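Local coordinates for laccase (Uncultured bacterium, PDB 4F7K), which probably oxidises phenolic and related substrates with its copper centres while reducing dioxygen to water, as laccases of the multicopper oxidase family do, at residues I135-W140 with Y256-I261; L186-V191 with I245-P250. All coordinates share one frame; numbering follows the deposited sequence.

Contact 1 of 2, residues I135-W140 with Y256-I261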
loop_
_atom_site.group_PDB
_atom_site.type_symbol
_atom_site.label_atom_id
_atom_site.label_comp_id
_atom_site.label_asym_id
_atom_site.label_seq_id
_atom_site.Cartn_x
_atom_site.Cartn_y
_atom_site.Cartn_z
ATOM N N ILE A 135 9.953 -2.649 -0.099
ATOM C CA ILE A 135 10.143 -2.421 1.319
ATOM C C ILE A 135 8.783 -2.294 1.973
ATOM O O ILE A 135 8.121 -1.234 1.860
ATOM C CB ILE A 135 10.912 -1.088 1.620
ATOM C CG1 ILE A 135 12.006 -0.808 0.576
ATOM C CG2 ILE A 135 11.406 -1.068 3.075
ATOM C CD1 ILE A 135 13.052 -1.834 0.479
ATOM N N MET A 136 8.400 -3.347 2.696
ATOM C CA MET A 136 7.122 -3.398 3.374
ATOM C C MET A 136 7.345 -3.108 4.856
ATOM O O MET A 136 8.082 -3.841 5.577
ATOM C CB MET A 136 6.413 -4.747 3.125
ATOM C CG MET A 136 5.889 -4.897 1.673
ATOM S SD MET A 136 5.658 -6.646 1.140
ATOM C CE MET A 136 7.355 -7.258 0.964
ATOM N N ILE A 137 6.756 -2.015 5.307
ATOM C CA ILE A 137 6.938 -1.613 6.687
ATOM C C ILE A 137 5.676 -1.951 7.465
ATOM O O ILE A 137 4.572 -1.630 7.040
ATOM C CB ILE A 137 7.302 -0.114 6.804
ATOM C CG1 ILE A 137 8.533 0.188 5.935
ATOM C CG2 ILE A 137 7.556 0.277 8.260
ATOM C CD1 ILE A 137 8.944 1.688 5.870
ATOM N N ASP A 138 5.844 -2.650 8.582
ATOM C CA ASP A 138 4.690 -3.082 9.386
ATOM C C ASP A 138 5.127 -2.971 10.848
ATOM O O ASP A 138 6.318 -2.901 11.157
ATOM C CB ASP A 138 4.344 -4.536 9.001
ATOM C CG ASP A 138 2.890 -4.936 9.287
ATOM O OD1 ASP A 138 2.126 -4.113 9.878
ATOM O OD2 ASP A 138 2.542 -6.116 8.895
ATOM N N ASP A 139 4.187 -2.905 11.770
ATOM C CA ASP A 139 4.609 -3.102 13.154
ATOM C C ASP A 139 3.854 -4.222 13.833
ATOM O O ASP A 139 2.890 -4.750 13.282
ATOM C CB ASP A 139 4.585 -1.806 13.932
ATOM C CG ASP A 139 3.249 -1.478 14.408
ATOM O OD1 ASP A 139 2.315 -1.662 13.587
ATOM O OD2 ASP A 139 3.149 -1.080 15.588
ATOM N N TRP A 140 4.335 -4.661 14.987
ATOM C CA TRP A 140 3.788 -5.891 15.552
ATOM C C TRP A 140 3.853 -5.847 17.076
ATOM O O TRP A 140 4.769 -5.280 17.648
ATOM C CB TRP A 140 4.560 -7.156 15.123
ATOM C CG TRP A 140 4.515 -7.599 13.698
ATOM C CD1 TRP A 140 3.691 -8.532 13.129
ATOM C CD2 TRP A 140 5.419 -7.186 12.681
ATOM N NE1 TRP A 140 4.004 -8.680 11.777
ATOM C CE2 TRP A 140 5.066 -7.857 11.496
ATOM C CE3 TRP A 140 6.496 -6.298 12.665
ATOM C CZ2 TRP A 140 5.752 -7.678 10.322
ATOM C CZ3 TRP A 140 7.174 -6.119 11.518
ATOM C CH2 TRP A 140 6.801 -6.785 10.341
ATOM N N TYR A 256 14.741 5.194 15.415
ATOM C CA TYR A 256 14.456 3.771 15.535
ATOM C C TYR A 256 14.834 3.117 14.190
ATOM O O TYR A 256 14.345 3.542 13.145
ATOM C CB TYR A 256 12.955 3.595 15.844
ATOM C CG TYR A 256 12.512 2.154 15.949
ATOM C CD1 TYR A 256 12.467 1.522 17.188
ATOM C CD2 TYR A 256 12.141 1.432 14.823
ATOM C CE1 TYR A 256 12.084 0.213 17.301
ATOM C CE2 TYR A 256 11.746 0.097 14.930
ATOM C CZ TYR A 256 11.730 -0.487 16.177
ATOM O OH TYR A 256 11.348 -1.762 16.332
ATOM N N LEU A 257 15.688 2.101 14.191
ATOM C CA LEU A 257 16.031 1.442 12.911
ATOM C C LEU A 257 14.994 0.377 12.498
ATOM O O LEU A 257 14.886 -0.659 13.162
ATOM C CB LEU A 257 17.453 0.830 12.950
ATOM C CG LEU A 257 18.042 0.232 11.658
ATOM C CD1 LEU A 257 18.175 1.292 10.566
ATOM C CD2 LEU A 257 19.430 -0.416 11.935
ATOM N N LEU A 258 14.240 0.665 11.423
ATOM C CA LEU A 258 13.258 -0.274 10.806
ATOM C C LEU A 258 13.921 -1.460 10.101
ATOM O O LEU A 258 13.417 -2.584 10.129
ATOM C CB LEU A 258 12.370 0.450 9.799
ATOM C CG LEU A 258 11.557 1.631 10.335
ATOM C CD1 LEU A 258 10.947 2.441 9.168
ATOM C CD2 LEU A 258 10.470 1.095 11.240
ATOM N N GLY A 259 15.051 -1.191 9.456
ATOM C CA GLY A 259 15.802 -2.237 8.785
ATOM C C GLY A 259 16.828 -1.611 7.871
ATOM O O GLY A 259 16.924 -0.387 7.788
ATOM N N GLU A 260 17.585 -2.459 7.180
ATOM C CA GLU A 260 18.668 -2.010 6.313
ATOM C C GLU A 260 18.945 -2.955 5.152
ATOM O O GLU A 260 18.523 -4.112 5.146
ATOM C CB GLU A 260 19.948 -1.737 7.122
ATOM C CG GLU A 260 20.436 -2.897 7.968
ATOM C CD GLU A 260 21.393 -2.446 9.056
ATOM O OE1 GLU A 260 21.490 -1.222 9.306
ATOM O OE2 GLU A 260 22.066 -3.316 9.653
ATOM N N ILE A 261 19.627 -2.422 4.149
ATOM C CA ILE A 261 20.070 -3.195 3.009
ATOM C C ILE A 261 21.589 -3.145 3.123
ATOM O O ILE A 261 22.182 -2.075 2.994
ATOM C CB ILE A 261 19.584 -2.562 1.683
ATOM C CG1 ILE A 261 18.054 -2.559 1.640
ATOM C CG2 ILE A 261 20.163 -3.286 0.482
ATOM C CD1 ILE A 261 17.477 -1.710 0.568
#

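Contact 2 of 2, residues L186-V191 with I245-P250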
loop_
_atom_site.group_PDB
_atom_site.type_symbol
_atom_site.label_atom_id
_atom_site.label_comp_id
_atom_site.label_asym_id
_atom_site.label_seq_id
_atom_site.Cartn_x
_atom_site.Cartn_y
_atom_site.Cartn_z
ATOM N N LEU A 186 13.636 1.705 -4.798
ATOM C CA LEU A 186 13.097 1.315 -3.525
ATOM C C LEU A 186 11.587 1.607 -3.485
ATOM O O LEU A 186 11.178 2.771 -3.493
ATOM C CB LEU A 186 13.835 2.063 -2.387
ATOM C CG LEU A 186 15.358 1.852 -2.292
ATOM C CD1 LEU A 186 15.965 2.822 -1.319
ATOM C CD2 LEU A 186 15.711 0.430 -1.877
ATOM N N ARG A 187 10.797 0.532 -3.465
ATOM C CA ARG A 187 9.323 0.553 -3.445
ATOM C C ARG A 187 8.777 0.406 -2.029
ATOM O O ARG A 187 8.669 -0.719 -1.498
ATOM C CB ARG A 187 8.778 -0.557 -4.349
ATOM C CG ARG A 187 9.224 -0.408 -5.843
ATOM C CD ARG A 187 8.668 -1.556 -6.623
ATOM N NE ARG A 187 9.218 -1.699 -7.969
ATOM C CZ ARG A 187 8.549 -1.417 -9.096
ATOM N NH1 ARG A 187 7.316 -0.919 -9.042
ATOM N NH2 ARG A 187 9.131 -1.621 -10.283
ATOM N N LEU A 188 8.464 1.549 -1.414
ATOM C CA LEU A 188 8.126 1.573 -0.013
ATOM C C LEU A 188 6.642 1.409 0.093
ATOM O O LEU A 188 5.878 2.085 -0.593
ATOM C CB LEU A 188 8.521 2.903 0.662
ATOM C CG LEU A 188 9.967 3.143 1.119
ATOM C CD1 LEU A 188 11.027 2.868 0.067
ATOM C CD2 LEU A 188 10.086 4.596 1.629
ATOM N N ILE A 189 6.242 0.514 0.978
ATOM C CA ILE A 189 4.849 0.296 1.203
ATOM C C ILE A 189 4.603 0.245 2.693
ATOM O O ILE A 189 5.233 -0.578 3.380
ATOM C CB ILE A 189 4.360 -1.040 0.602
ATOM C CG1 ILE A 189 4.782 -1.166 -0.869
ATOM C CG2 ILE A 189 2.851 -1.129 0.777
ATOM C CD1 ILE A 189 4.489 -2.547 -1.522
ATOM N N ASN A 190 3.694 1.094 3.179
ATOM C CA ASN A 190 3.259 1.016 4.577
ATOM C C ASN A 190 2.127 -0.002 4.652
ATOM O O ASN A 190 1.005 0.299 4.190
ATOM C CB ASN A 190 2.809 2.384 5.147
ATOM C CG ASN A 190 2.344 2.281 6.632
ATOM O OD1 ASN A 190 2.216 1.176 7.167
ATOM N ND2 ASN A 190 2.095 3.426 7.292
ATOM N N VAL A 191 2.433 -1.216 5.142
ATOM C CA VAL A 191 1.437 -2.289 5.178
ATOM C C VAL A 191 0.803 -2.418 6.568
ATOM O O VAL A 191 -0.044 -3.271 6.781
ATOM C CB VAL A 191 1.999 -3.662 4.711
ATOM C CG1 VAL A 191 2.563 -3.548 3.283
ATOM C CG2 VAL A 191 3.094 -4.207 5.703
ATOM N N ILE A 245 22.315 0.703 3.487
ATOM C CA ILE A 245 21.171 1.580 3.320
ATOM C C ILE A 245 20.263 1.355 4.536
ATOM O O ILE A 245 20.041 0.205 4.925
ATOM C CB ILE A 245 20.424 1.265 2.026
ATOM C CG1 ILE A 245 21.391 1.320 0.841
ATOM C CG2 ILE A 245 19.254 2.221 1.852
ATOM C CD1 ILE A 245 20.824 0.777 -0.457
ATOM N N GLY A 246 19.791 2.444 5.152
ATOM C CA GLY A 246 18.981 2.362 6.385
ATOM C C GLY A 246 17.636 3.044 6.220
ATOM O O GLY A 246 17.549 4.104 5.570
ATOM N N PHE A 247 16.601 2.411 6.780
ATOM C CA PHE A 247 15.245 2.934 6.832
ATOM C C PHE A 247 14.918 3.316 8.280
ATOM O O PHE A 247 14.772 2.446 9.170
ATOM C CB PHE A 247 14.252 1.879 6.305
ATOM C CG PHE A 247 14.460 1.538 4.850
ATOM C CD1 PHE A 247 13.875 2.307 3.857
ATOM C CD2 PHE A 247 15.290 0.477 4.478
ATOM C CE1 PHE A 247 14.078 2.004 2.502
ATOM C CE2 PHE A 247 15.511 0.179 3.122
ATOM C CZ PHE A 247 14.908 0.958 2.137
ATOM N N VAL A 248 14.807 4.614 8.520
ATOM C CA VAL A 248 14.725 5.115 9.868
ATOM C C VAL A 248 13.376 5.738 10.209
ATOM O O VAL A 248 12.803 6.468 9.434
ATOM C CB VAL A 248 15.921 6.071 10.199
ATOM C CG1 VAL A 248 15.787 6.674 11.601
ATOM C CG2 VAL A 248 17.232 5.305 10.120
ATOM N N PHE A 249 12.897 5.420 11.411
ATOM C CA PHE A 249 11.720 6.034 11.976
ATOM C C PHE A 249 12.201 7.028 13.053
ATOM O O PHE A 249 12.562 6.632 14.170
ATOM C CB PHE A 249 10.819 4.926 12.530
ATOM C CG PHE A 249 9.547 5.403 13.182
ATOM C CD1 PHE A 249 8.653 4.481 13.687
ATOM C CD2 PHE A 249 9.257 6.735 13.334
ATOM C CE1 PHE A 249 7.477 4.885 14.332
ATOM C CE2 PHE A 249 8.074 7.144 13.979
ATOM C CZ PHE A 249 7.191 6.199 14.463
ATOM N N PRO A 250 12.228 8.322 12.710
ATOM C CA PRO A 250 12.746 9.332 13.603
ATOM C C PRO A 250 11.742 9.572 14.724
ATOM O O PRO A 250 10.536 9.611 14.477
ATOM C CB PRO A 250 12.869 10.565 12.693
ATOM C CG PRO A 250 11.778 10.388 11.688
ATOM C CD PRO A 250 11.527 8.913 11.556
#

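Contact 1 of 2, residues I135-W140 with Y256-I261
I137 and L258 face each other across two strands of different sheets, 135-140 and 256-261, whose backbones come closest here, with the I137 CA 7.7 Å from the L258 CA. The two sheets form a cupredoxin-type beta sandwich, the building block of multicopper oxidases, and the contact is part of its apolar interior. All touching side chains are buried. At the centre, L258 CD1 makes the two closest contacts with I137. It lies 3.9 Å from I137 CD1 and 4.1 Å from I137 CG2. The two side chains cross at about a right angle. In I137, CG2 is anti to the backbone N and CG1 is anti to the carbonyl carbon (chi1 -54°). This torsion turns both branches toward L258 CD1. L258 also touches A168 of the opposite sheet and F249 of its own. Y256 OH makes a separate bridge between the sheets by hydrogen bonding to A168 N. Further along, the contact is looser. I135 and I261 each point toward the other strand. Their delta methyls meet end to end, with I135 CD1 4.4 Å from I261 CD1.

Contact 2 of 2, residues L186-V191 with I245-P250
F247 has the most surface buried here, and its ring end packs against L186 and L188 of the facing strand. The setting is the core of a cupredoxin-like beta sandwich. Strand 183-190 belongs to one sheet and strand 245-249 to the other. The backbones stay well apart: the CA atoms of L188 and F247 are 10.0 Å from each other, and those of L186 and I245 are 10.6 Å apart. The strands meet through side chains, and the contact is wholly apolar. F247 has CG anti to its carbonyl carbon (chi1 -64°), and its ring reaches across to the opposite sheet. L186 meets the far end of that ring with both branches. L186 CD1 and L186 CD2 each lie 4.1 Å from F247 CZ, so both methyls meet the ring at this one carbon. L188, two residues on, points to the same side of its strand. It uses one branch and touches a neighbouring ring carbon. Both leucines approach F247 obliquely. I135, I261 and L201 also pack on F247, so the ring is held by residues of both sheets. Beside it, I245 points toward the leucine strand and touches I261 and V178. The closest approach between the two segments is that of L188 CD1 to F247 CE1, at 4.0 Å.

How the contacts relate
The two contacts are parts of one sandwich core, with centres about 6 Å apart. Strands 131-140 and 183-190 are parallel neighbours in one sheet. Strands 245-249 and 256-261 are antiparallel neighbours in the other and follow each other in the chain. Each contact uses one strand from each sheet, and the strands of contact 2 neighbour those of contact 1. Along the chain, both strands of contact 2 come between the two strands of contact 1. Probable backbone hydrogen bonds tie the contacts together: I135 N lies 2.7 Å from R187 O, and I135 O lies 2.7 Å from I189 N. Both contacts lie in the apolar core of what is probably the second of three cupredoxin domains.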